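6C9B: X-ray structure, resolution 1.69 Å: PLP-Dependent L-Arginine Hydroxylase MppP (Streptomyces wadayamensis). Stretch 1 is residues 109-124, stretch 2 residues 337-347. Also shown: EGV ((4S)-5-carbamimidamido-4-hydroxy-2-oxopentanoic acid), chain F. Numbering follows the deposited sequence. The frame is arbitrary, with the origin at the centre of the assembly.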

# COMPACT_ATOMS: atom_id res chain seq x y z
N ALA B 109 12.71 0.89 21.39
CA ALA B 109 13.01 -0.46 21.86
C ALA B 109 12.13 -1.43 21.09
O ALA B 109 10.91 -1.22 21.00
CB ALA B 109 12.78 -0.56 23.37
N LEU B 110 12.74 -2.44 20.46
CA LEU B 110 12.05 -3.35 19.57
C LEU B 110 12.37 -4.80 19.91
O LEU B 110 13.53 -5.15 20.15
CB LEU B 110 12.45 -3.09 18.11
CG LEU B 110 11.88 -4.00 17.05
CD1 LEU B 110 10.37 -3.92 16.97
CD2 LEU B 110 12.44 -3.61 15.73
N VAL B 111 11.33 -5.62 19.98
CA VAL B 111 11.55 -7.04 20.28
C VAL B 111 12.45 -7.67 19.21
O VAL B 111 12.39 -7.33 18.03
CB VAL B 111 10.22 -7.79 20.42
CG1 VAL B 111 9.42 -7.78 19.10
CG2 VAL B 111 10.46 -9.21 20.89
N HIS B 112 13.32 -8.57 19.66
CA HIS B 112 14.33 -9.18 18.80
C HIS B 112 14.35 -10.67 19.14
O HIS B 112 14.48 -11.03 20.31
CB HIS B 112 15.69 -8.54 19.08
CG HIS B 112 16.81 -9.07 18.25
ND1 HIS B 112 17.78 -9.92 18.76
CD2 HIS B 112 17.13 -8.86 16.96
CE1 HIS B 112 18.64 -10.21 17.80
NE2 HIS B 112 18.28 -9.58 16.70
N PRO B 113 14.20 -11.57 18.16
CA PRO B 113 13.95 -11.33 16.74
C PRO B 113 12.53 -10.88 16.48
O PRO B 113 11.66 -11.01 17.36
CB PRO B 113 14.21 -12.71 16.12
CG PRO B 113 13.69 -13.64 17.21
CD PRO B 113 14.16 -13.00 18.49
N THR B 114 12.29 -10.36 15.28
CA THR B 114 10.93 -10.11 14.82
C THR B 114 10.99 -9.99 13.31
O THR B 114 12.06 -10.03 12.70
CB THR B 114 10.28 -8.89 15.52
OG1 THR B 114 8.85 -8.98 15.41
CG2 THR B 114 10.77 -7.58 14.97
N PHE B 115 9.82 -9.87 12.69
CA PHE B 115 9.75 -9.74 11.24
C PHE B 115 10.54 -8.51 10.80
O PHE B 115 10.36 -7.42 11.35
CB PHE B 115 8.28 -9.64 10.82
CG PHE B 115 8.08 -9.33 9.37
CD1 PHE B 115 8.88 -9.92 8.40
CD2 PHE B 115 7.07 -8.46 8.97
CE1 PHE B 115 8.70 -9.63 7.05
CE2 PHE B 115 6.87 -8.18 7.63
CZ PHE B 115 7.70 -8.76 6.67
N ASP B 116 11.45 -8.70 9.84
CA ASP B 116 12.53 -7.73 9.70
C ASP B 116 12.06 -6.43 9.09
O ASP B 116 12.73 -5.40 9.29
CB ASP B 116 13.74 -8.31 8.90
CG ASP B 116 13.44 -8.63 7.41
OD1 ASP B 116 12.27 -8.72 7.01
OD2 ASP B 116 14.42 -8.80 6.65
N ASN B 117 10.89 -6.39 8.46
CA ASN B 117 10.56 -5.12 7.84
C ASN B 117 10.13 -4.09 8.89
O ASN B 117 10.26 -2.89 8.62
CB ASN B 117 9.53 -5.29 6.72
CG ASN B 117 8.14 -5.33 7.19
OD1 ASN B 117 7.85 -5.68 8.33
ND2 ASN B 117 7.23 -4.98 6.28
N ILE B 118 9.73 -4.53 10.09
CA ILE B 118 9.48 -3.58 11.18
C ILE B 118 10.75 -2.80 11.47
O ILE B 118 10.75 -1.56 11.50
CB ILE B 118 8.97 -4.31 12.44
CG1 ILE B 118 7.58 -4.93 12.20
CG2 ILE B 118 8.85 -3.34 13.61
CD1 ILE B 118 7.18 -5.96 13.24
N ALA B 119 11.86 -3.52 11.65
CA ALA B 119 13.14 -2.88 11.91
C ALA B 119 13.56 -2.03 10.74
O ALA B 119 14.07 -0.91 10.92
CB ALA B 119 14.23 -3.94 12.19
N ASP B 120 13.38 -2.53 9.53
CA ASP B 120 13.87 -1.81 8.36
C ASP B 120 13.06 -0.53 8.07
O ASP B 120 13.64 0.48 7.63
CB ASP B 120 13.84 -2.76 7.17
CG ASP B 120 14.92 -3.84 7.26
OD1 ASP B 120 15.92 -3.65 7.97
OD2 ASP B 120 14.80 -4.85 6.58
N LEU B 121 11.76 -0.53 8.35
CA LEU B 121 10.96 0.67 8.17
C LEU B 121 11.27 1.70 9.25
O LEU B 121 11.37 2.89 8.96
CB LEU B 121 9.48 0.32 8.18
CG LEU B 121 9.03 -0.49 6.96
CD1 LEU B 121 7.57 -1.00 7.17
CD2 LEU B 121 9.15 0.31 5.69
N LEU B 122 11.54 1.24 10.47
CA LEU B 122 11.90 2.18 11.52
C LEU B 122 13.27 2.78 11.24
O LEU B 122 13.46 4.01 11.29
CB LEU B 122 11.89 1.48 12.88
CG LEU B 122 10.54 1.10 13.45
CD1 LEU B 122 10.63 0.10 14.62
CD2 LEU B 122 9.82 2.36 13.90
N ARG B 123 14.25 1.93 10.96
CA ARG B 123 15.57 2.45 10.66
C ARG B 123 15.54 3.36 9.44
O ARG B 123 16.24 4.39 9.41
CB ARG B 123 16.56 1.31 10.42
CG ARG B 123 17.02 0.57 11.65
CD ARG B 123 18.25 -0.31 11.29
NE ARG B 123 18.98 -0.81 12.46
CZ ARG B 123 19.16 -2.10 12.76
NH1 ARG B 123 18.67 -3.07 11.99
NH2 ARG B 123 19.85 -2.42 13.85
N GLY B 124 14.77 2.98 8.42
CA GLY B 124 14.70 3.78 7.21
C GLY B 124 14.13 5.16 7.43
O GLY B 124 14.41 6.08 6.67
N ARG B 337 18.33 -15.85 9.54
CA ARG B 337 19.26 -14.80 9.97
C ARG B 337 18.58 -13.46 10.10
O ARG B 337 18.76 -12.75 11.10
CB ARG B 337 20.41 -14.65 8.97
CG ARG B 337 21.54 -15.63 9.13
CD ARG B 337 22.61 -15.40 8.06
NE ARG B 337 23.23 -14.06 8.12
CZ ARG B 337 24.30 -13.74 8.85
NH1 ARG B 337 24.89 -14.64 9.62
NH2 ARG B 337 24.77 -12.51 8.81
N GLN B 338 17.80 -13.08 9.10
CA GLN B 338 17.39 -11.68 9.05
C GLN B 338 16.24 -11.32 9.99
O GLN B 338 15.99 -10.12 10.16
CB GLN B 338 17.06 -11.30 7.64
CG GLN B 338 18.35 -10.95 6.88
CD GLN B 338 18.29 -11.25 5.40
OE1 GLN B 338 17.68 -12.23 4.97
NE2 GLN B 338 18.93 -10.40 4.61
N PHE B 339 15.57 -12.29 10.61
CA PHE B 339 14.68 -11.96 11.73
C PHE B 339 15.47 -11.44 12.92
O PHE B 339 14.92 -10.73 13.77
CB PHE B 339 13.90 -13.19 12.19
CG PHE B 339 12.94 -13.72 11.17
CD1 PHE B 339 11.68 -13.17 11.02
CD2 PHE B 339 13.28 -14.83 10.41
CE1 PHE B 339 10.79 -13.67 10.09
CE2 PHE B 339 12.39 -15.34 9.48
CZ PHE B 339 11.15 -14.76 9.32
N HIS B 340 16.75 -11.80 13.01
CA HIS B 340 17.60 -11.35 14.11
C HIS B 340 18.30 -10.07 13.64
O HIS B 340 19.50 -10.03 13.35
CB HIS B 340 18.56 -12.44 14.51
CG HIS B 340 17.85 -13.68 14.94
ND1 HIS B 340 17.60 -13.97 16.27
CD2 HIS B 340 17.29 -14.68 14.22
CE1 HIS B 340 16.95 -15.12 16.35
NE2 HIS B 340 16.73 -15.56 15.12
N TRP B 341 17.47 -9.03 13.58
CA TRP B 341 17.81 -7.79 12.90
C TRP B 341 18.93 -7.03 13.60
O TRP B 341 19.55 -6.17 12.99
CB TRP B 341 16.54 -6.93 12.77
CG TRP B 341 15.84 -6.69 14.08
CD1 TRP B 341 14.77 -7.38 14.59
CD2 TRP B 341 16.19 -5.70 15.07
NE1 TRP B 341 14.44 -6.88 15.85
CE2 TRP B 341 15.29 -5.85 16.15
CE3 TRP B 341 17.18 -4.71 15.14
CZ2 TRP B 341 15.35 -5.04 17.30
CZ3 TRP B 341 17.22 -3.89 16.27
CH2 TRP B 341 16.32 -4.08 17.34
N ALA B 342 19.23 -7.36 14.85
CA ALA B 342 20.36 -6.77 15.57
C ALA B 342 21.60 -7.66 15.61
O ALA B 342 22.69 -7.16 15.89
CB ALA B 342 19.94 -6.42 17.00
N GLU B 343 21.45 -8.96 15.36
CA GLU B 343 22.55 -9.90 15.46
C GLU B 343 22.22 -11.10 14.58
O GLU B 343 21.75 -12.13 15.07
CB GLU B 343 22.76 -10.36 16.91
CG GLU B 343 24.09 -11.07 17.12
CD GLU B 343 25.26 -10.10 17.08
OE1 GLU B 343 25.52 -9.42 18.10
OE2 GLU B 343 25.90 -9.99 16.01
N PRO B 344 22.42 -10.98 13.27
CA PRO B 344 21.89 -12.01 12.36
C PRO B 344 22.47 -13.39 12.61
O PRO B 344 21.80 -14.39 12.32
CB PRO B 344 22.24 -11.49 10.97
CG PRO B 344 23.09 -10.26 11.18
CD PRO B 344 22.79 -9.76 12.54
N SER B 345 23.70 -13.47 13.13
CA SER B 345 24.28 -14.78 13.40
C SER B 345 23.46 -15.59 14.41
O SER B 345 23.54 -16.83 14.41
CB SER B 345 25.72 -14.61 13.89
OG SER B 345 25.76 -13.95 15.13
N ASP B 346 22.62 -14.93 15.23
CA ASP B 346 21.73 -15.64 16.14
C ASP B 346 20.81 -16.60 15.39
O ASP B 346 20.36 -17.60 15.95
CB ASP B 346 20.88 -14.65 16.96
CG ASP B 346 21.67 -13.91 18.06
OD1 ASP B 346 22.86 -14.19 18.30
OD2 ASP B 346 21.04 -13.03 18.70
N GLY B 347 20.51 -16.30 14.12
CA GLY B 347 19.62 -17.13 13.32
C GLY B 347 20.32 -18.00 12.30
O GLY B 347 19.69 -18.53 11.38
C10 EGV F . 6.21 -13.21 6.45
C02 EGV F . 5.82 -9.43 3.12
C03 EGV F . 6.88 -7.20 3.47
C06 EGV F . 5.38 -9.96 4.47
C07 EGV F . 6.30 -11.15 4.81
C09 EGV F . 6.08 -11.71 6.25
N01 EGV F . 7.01 -8.60 3.19
N04 EGV F . 8.04 -6.39 3.53
N05 EGV F . 5.70 -6.68 3.71
O08 EGV F . 4.08 -10.37 4.41
O11 EGV F . 5.88 -13.64 7.54
O12 EGV F . 6.62 -13.96 5.55
O13 EGV F . 5.83 -10.98 7.21

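The contact is built around the indole of W341, which gives up more surface to the other stretch than any other residue here. Over one face lies the methyl of A119, whose CB is 3.7 Å from W341 CG; a methyl is all that stands between the helix backbone at A119 and this face of the indole. Over the opposite face stands H112, its imidazole edge turned toward the five-membered ring with the planes at 87°, so that CD2 of H112 points into the π cloud. At the rim of the indole, L110 CB meets W341 CZ2 at 3.6 Å.

H112 is itself enclosed. The methyl of A342 covers one face of its imidazole, and the edge of H340 approaches in an offset edge-to-face pairing. Next to it, P113 follows a cis peptide bond and lays its CB over the H340 ring, 3.7 Å from the centroid, a CH-π contact in which the compact pyrrolidine ring sets an aliphatic carbon squarely over the imidazole. Here the CA atoms of the two stretches come nearest, those of P113 and H340 being 4.5 Å apart.

The type I turn from H340 to E343 carries W341 into the space between the strand that includes L110 and the helix. An indole suits this place because it is largely apolar yet has one N-H to satisfy: W341 NE1 donates to V111 O at 3.0 Å, capturing a backbone carbonyl in the ring plane. Beyond the strand, T114 N donates to F339 O at 3.1 Å, and F339 CA makes a C-H···O contact of 3.4 Å with T114 O, tying the loop at T114 to the 3-10 segment that ends at F339, main chain to main chain.

At the exposed margin, R123 reaches back from the helix, and its NH1 makes a weak hydrogen bond, 3.4 Å long, to W341 O.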